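Local coordinates for 3-keto-5-aminohexanoate cleavage protein (Archaeoglobus fulgidus, PDB 3LOT) that probably cleaves 3-keto-5-aminohexanoate as a zinc-dependent member of the beta-keto acid cleavage enzyme family, which has a TIM-barrel fold, at residues 72-75 against 76-79; 133-136 against 137-140. All blocks are in the same frame, centred on the assembly; numbering follows the deposited sequence.

Contact 1 (72-75 against 76-79); sequences CREI and KKQS
Glu74 and Lys77 form an i to i+3 salt bridge near the C-terminal end of helix 65-78, with NZ of Lys77 2.9 Å from OE2 of Glu74. The two side chains lie next to each other and point the same way. Lys77 reaches the oxygen with a chain extended beyond CG, whereas Glu74 is bent at its second torsion (chi2 -76°), which curls the carboxylate back alongside the lysine. The ammonium meets OE2 on its syn side, 30° out of the carboxylate plane, and the lysine's CE also lies 3.5 Å from OE2. Water 2 accepts from NZ of Lys77 at 2.8 Å and makes a weak bond to OE1 of Glu74, a weak solvent bridge beside the direct ion pair. Water 1 donates to both O and OE1 of Glu74, at 2.6 Å from the carbonyl, and accepts from NE2 of Gln78; it thereby ties the bent carboxylate to its own backbone and to the next turn.

Ile75 contributes mainly through its backbone. Its O receives N of Gln78 at 2.9 Å, a three-residue return, and takes a weak bond from N of Ser79. One turn earlier the helical pattern is regular: N of Lys76 bonds to O of Cys72 with an N-H...O angle of 163°.

NZ of Lys76 pairs instead with Glu310 near the C-terminus. Glu74 and Gln78 turn to helix 31-43, touching Val35 and Val39, with NE2 of Gln78 also bonded to Glu36. Cys72 and Ile75 face inward, both touching Ile83 of strand 82-85, and Ile75 also packs on Ala38 of helix 31-43, so helix 65-78 packs on strand 82-85 and beside helix 31-43.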
loop_
_atom_site.group_PDB
_atom_site.type_symbol
_atom_site.label_atom_id
_atom_site.label_comp_id
_atom_site.label_asym_id
_atom_site.label_seq_id
_atom_site.Cartn_x
_atom_site.Cartn_y
_atom_site.Cartn_z
ATOM N N CYS D 72 21.415 -35.485 8.164
ATOM C CA CYS D 72 21.125 -34.746 9.408
ATOM C C CYS D 72 22.002 -35.227 10.543
ATOM O O CYS D 72 22.517 -34.423 11.313
ATOM C CB CYS D 72 19.643 -34.836 9.758
ATOM S SG CYS D 72 18.672 -34.000 8.523
ATOM N N ARG D 73 22.222 -36.537 10.620
ATOM C CA ARG D 73 23.054 -37.076 11.671
ATOM C C ARG D 73 24.493 -36.571 11.550
ATOM O O ARG D 73 25.129 -36.215 12.539
ATOM C CB ARG D 73 23.048 -38.612 11.647
ATOM C CG ARG D 73 23.932 -39.242 12.743
ATOM C CD ARG D 73 23.864 -40.789 12.744
ATOM N NE ARG D 73 24.084 -41.333 11.399
ATOM C CZ ARG D 73 23.208 -42.064 10.699
ATOM N NH1 ARG D 73 22.026 -42.415 11.194
ATOM N NH2 ARG D 73 23.550 -42.491 9.482
ATOM N N GLU D 74 25.000 -36.554 10.328
ATOM C CA GLU D 74 26.364 -36.114 10.074
ATOM C C GLU D 74 26.539 -34.628 10.311
ATOM O O GLU D 74 27.590 -34.216 10.806
ATOM C CB GLU D 74 26.787 -36.495 8.643
ATOM C CG GLU D 74 26.923 -38.016 8.430
ATOM C CD GLU D 74 28.201 -38.576 9.045
ATOM O OE1 GLU D 74 29.282 -38.062 8.718
ATOM O OE2 GLU D 74 28.135 -39.520 9.843
ATOM N N ILE D 75 25.544 -33.804 9.952
ATOM C CA ILE D 75 25.635 -32.368 10.278
ATOM C C ILE D 75 25.696 -32.217 11.814
ATOM O O ILE D 75 26.570 -31.497 12.383
ATOM C CB ILE D 75 24.460 -31.529 9.719
ATOM C CG1 ILE D 75 24.467 -31.509 8.185
ATOM C CG2 ILE D 75 24.574 -30.059 10.217
ATOM C CD1 ILE D 75 23.133 -31.057 7.564
ATOM N N LYS D 76 24.800 -32.921 12.500
ATOM C CA LYS D 76 24.707 -32.811 13.989
ATOM C C LYS D 76 26.010 -33.225 14.712
ATOM O O LYS D 76 26.353 -32.646 15.728
ATOM C CB LYS D 76 23.502 -33.614 14.502
ATOM C CG LYS D 76 23.268 -33.625 16.006
ATOM C CD LYS D 76 22.003 -34.414 16.276
ATOM C CE LYS D 76 21.821 -34.806 17.709
ATOM N NZ LYS D 76 22.884 -35.744 18.074
ATOM N N LYS D 77 26.726 -34.211 14.170
ATOM C CA LYS D 77 28.046 -34.560 14.691
ATOM C C LYS D 77 29.023 -33.397 14.699
ATOM O O LYS D 77 29.836 -33.287 15.607
ATOM C CB LYS D 77 28.689 -35.669 13.868
ATOM C CG LYS D 77 28.192 -37.037 14.218
ATOM C CD LYS D 77 28.911 -38.074 13.358
ATOM C CE LYS D 77 28.142 -39.373 13.361
ATOM N NZ LYS D 77 28.823 -40.366 12.498
ATOM N N GLN D 78 28.980 -32.568 13.661
ATOM C CA GLN D 78 29.928 -31.475 13.506
ATOM C C GLN D 78 29.425 -30.123 14.023
ATOM O O GLN D 78 30.235 -29.240 14.324
ATOM C CB GLN D 78 30.298 -31.311 12.038
ATOM C CG GLN D 78 30.966 -32.537 11.452
ATOM C CD GLN D 78 31.453 -32.250 10.078
ATOM O OE1 GLN D 78 32.103 -31.257 9.865
ATOM N NE2 GLN D 78 31.117 -33.104 9.126
ATOM N N SER D 79 28.114 -29.936 14.138
ATOM C CA SER D 79 27.608 -28.592 14.391
ATOM C C SER D 79 26.353 -28.585 15.232
ATOM O O SER D 79 25.568 -29.533 15.169
ATOM C CB SER D 79 27.347 -27.908 13.038
ATOM O OG SER D 79 26.740 -26.642 13.234
HETATM O O HOH W 1 29.781 -35.568 10.291
HETATM O O HOH W 2 31.084 -39.660 10.978
#

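Contact 2 (133-136 against 137-140); sequences FKYD and WEPE
Tyr135 and Glu138 are linked by two hydrogen bonds in an arrangement resembling one half of a capping box at the start of helix 137-144. OE2 of Glu138 accepts a hydrogen bond from N of Tyr135 through its anti lone pair (3.0 Å, N-H...O 158°), while N of Glu138 donates to O of Tyr135 at 3.2 Å. Ser22 and Thr20 bond to the same buried carboxylate, on OE2 and OE1. A leucine here would probably leave N of Tyr135 and both hydroxyls without this acceptor, letting the turn before the helix shift.

Among the aromatic contacts, the Tyr135 ring and the five-membered ring of Trp137 are near parallel (18°) but slid so far, centroids 5.4 Å apart, that they barely overlap; the closest side-chain contact is CB of Tyr135 to CD1 of Trp137, 3.3 Å. CG of Trp137 lies between its backbone N and carbonyl carbon (chi1 76°), which sets the indole beside Tyr135; O of Asp58 engages NE1.

Apolar packing comes from Pro139, whose CD makes a CH-pi contact over one face of the Phe133 ring, 4.0 Å from its centroid. At that ring's edge, in its plane, OE1 of Glu138 lies 3.6 Å from CD2 of Phe133.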
loop_
_atom_site.group_PDB
_atom_site.type_symbol
_atom_site.label_atom_id
_atom_site.label_comp_id
_atom_site.label_asym_id
_atom_site.label_seq_id
_atom_site.Cartn_x
_atom_site.Cartn_y
_atom_site.Cartn_z
ATOM N N PHE D 133 22.847 -30.861 -20.668
ATOM C CA PHE D 133 22.750 -31.390 -19.321
ATOM C C PHE D 133 23.549 -32.667 -19.190
ATOM O O PHE D 133 23.491 -33.526 -20.068
ATOM C CB PHE D 133 21.276 -31.703 -19.011
ATOM C CG PHE D 133 20.391 -30.500 -19.018
ATOM C CD1 PHE D 133 19.746 -30.102 -20.181
ATOM C CD2 PHE D 133 20.186 -29.771 -17.859
ATOM C CE1 PHE D 133 18.922 -28.957 -20.186
ATOM C CE2 PHE D 133 19.348 -28.659 -17.853
ATOM C CZ PHE D 133 18.720 -28.252 -19.042
ATOM N N LYS D 134 24.257 -32.815 -18.082
ATOM C CA LYS D 134 24.944 -34.064 -17.803
ATOM C C LYS D 134 23.973 -35.235 -17.779
ATOM O O LYS D 134 24.305 -36.294 -18.281
ATOM C CB LYS D 134 25.693 -34.001 -16.471
ATOM C CG LYS D 134 26.701 -35.197 -16.247
ATOM C CD LYS D 134 27.548 -34.963 -14.968
ATOM C CE LYS D 134 28.856 -35.723 -14.990
ATOM N NZ LYS D 134 28.716 -37.137 -14.558
ATOM N N TYR D 135 22.784 -35.064 -17.203
ATOM C CA TYR D 135 21.882 -36.195 -17.046
ATOM C C TYR D 135 20.552 -35.994 -17.769
ATOM O O TYR D 135 19.992 -34.880 -17.777
ATOM C CB TYR D 135 21.594 -36.479 -15.568
ATOM C CG TYR D 135 22.803 -36.667 -14.711
ATOM C CD1 TYR D 135 23.504 -37.865 -14.708
ATOM C CD2 TYR D 135 23.262 -35.637 -13.893
ATOM C CE1 TYR D 135 24.643 -38.020 -13.900
ATOM C CE2 TYR D 135 24.377 -35.793 -13.090
ATOM C CZ TYR D 135 25.058 -36.984 -13.104
ATOM O OH TYR D 135 26.158 -37.124 -12.308
ATOM N N ASP D 136 20.016 -37.091 -18.307
ATOM C CA ASP D 136 18.711 -37.040 -19.000
ATOM C C ASP D 136 17.561 -36.638 -18.080
ATOM O O ASP D 136 16.576 -36.065 -18.539
ATOM C CB ASP D 136 18.347 -38.379 -19.607
ATOM C CG ASP D 136 19.213 -38.748 -20.809
ATOM O OD1 ASP D 136 19.985 -37.919 -21.326
ATOM O OD2 ASP D 136 19.114 -39.909 -21.229
ATOM N N TRP D 137 17.663 -36.969 -16.801
ATOM C CA TRP D 137 16.602 -36.611 -15.871
ATOM C C TRP D 137 16.370 -35.086 -15.751
ATOM O O TRP D 137 15.251 -34.646 -15.434
ATOM C CB TRP D 137 16.828 -37.257 -14.495
ATOM C CG TRP D 137 17.881 -36.604 -13.651
ATOM C CD1 TRP D 137 19.152 -37.081 -13.400
ATOM C CD2 TRP D 137 17.745 -35.417 -12.873
ATOM N NE1 TRP D 137 19.834 -36.216 -12.569
ATOM C CE2 TRP D 137 18.988 -35.202 -12.204
ATOM C CE3 TRP D 137 16.704 -34.518 -12.661
ATOM C CZ2 TRP D 137 19.205 -34.123 -11.362
ATOM C CZ3 TRP D 137 16.939 -33.418 -11.832
ATOM C CH2 TRP D 137 18.173 -33.242 -11.190
ATOM N N GLU D 138 17.415 -34.303 -15.981
ATOM C CA GLU D 138 17.367 -32.852 -15.740
ATOM C C GLU D 138 16.350 -32.140 -16.650
ATOM O O GLU D 138 15.428 -31.533 -16.150
ATOM C CB GLU D 138 18.767 -32.226 -15.872
ATOM C CG GLU D 138 19.768 -32.677 -14.788
ATOM C CD GLU D 138 21.132 -32.008 -14.953
ATOM O OE1 GLU D 138 21.305 -30.832 -14.572
ATOM O OE2 GLU D 138 22.023 -32.663 -15.498
ATOM N N PRO D 139 16.480 -32.247 -17.990
ATOM C CA PRO D 139 15.511 -31.504 -18.789
ATOM C C PRO D 139 14.104 -32.115 -18.690
ATOM O O PRO D 139 13.093 -31.411 -18.782
ATOM C CB PRO D 139 16.065 -31.611 -20.206
ATOM C CG PRO D 139 16.908 -32.837 -20.208
ATOM C CD PRO D 139 17.513 -32.872 -18.834
ATOM N N GLU D 140 14.024 -33.409 -18.497
ATOM C CA GLU D 140 12.741 -34.044 -18.240
ATOM C C GLU D 140 12.030 -33.465 -16.991
ATOM O O GLU D 140 10.833 -33.111 -17.035
ATOM C CB GLU D 140 12.942 -35.527 -18.081
ATOM C CG GLU D 140 11.648 -36.225 -17.712
ATOM C CD GLU D 140 11.625 -37.698 -18.105
ATOM O OE1 GLU D 140 12.720 -38.253 -18.373
ATOM O OE2 GLU D 140 10.503 -38.287 -18.148
#

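Contacts 1 and 2 mark opposite kinds of helix end: residues 72-79 close helix 65-78, whereas 133-140 open helix 137-144. Their centres are 31 Å apart and their nearest atoms about 20 Å. Contact 1 comes first along the chain and lies nearer the chain's centre (19 Å against 24 Å, both from the contact centres). Neither supplies a zinc ligand; the metal is held by His50, His52 and Glu262. The side chain of Ile75 is about 9 Å from that of His50, that of Cys72 about 13 Å from the zinc ion, and that of Trp137 about 11 Å from that of His52, so neither contact reaches the metal site; both are structural packing outside its first shell.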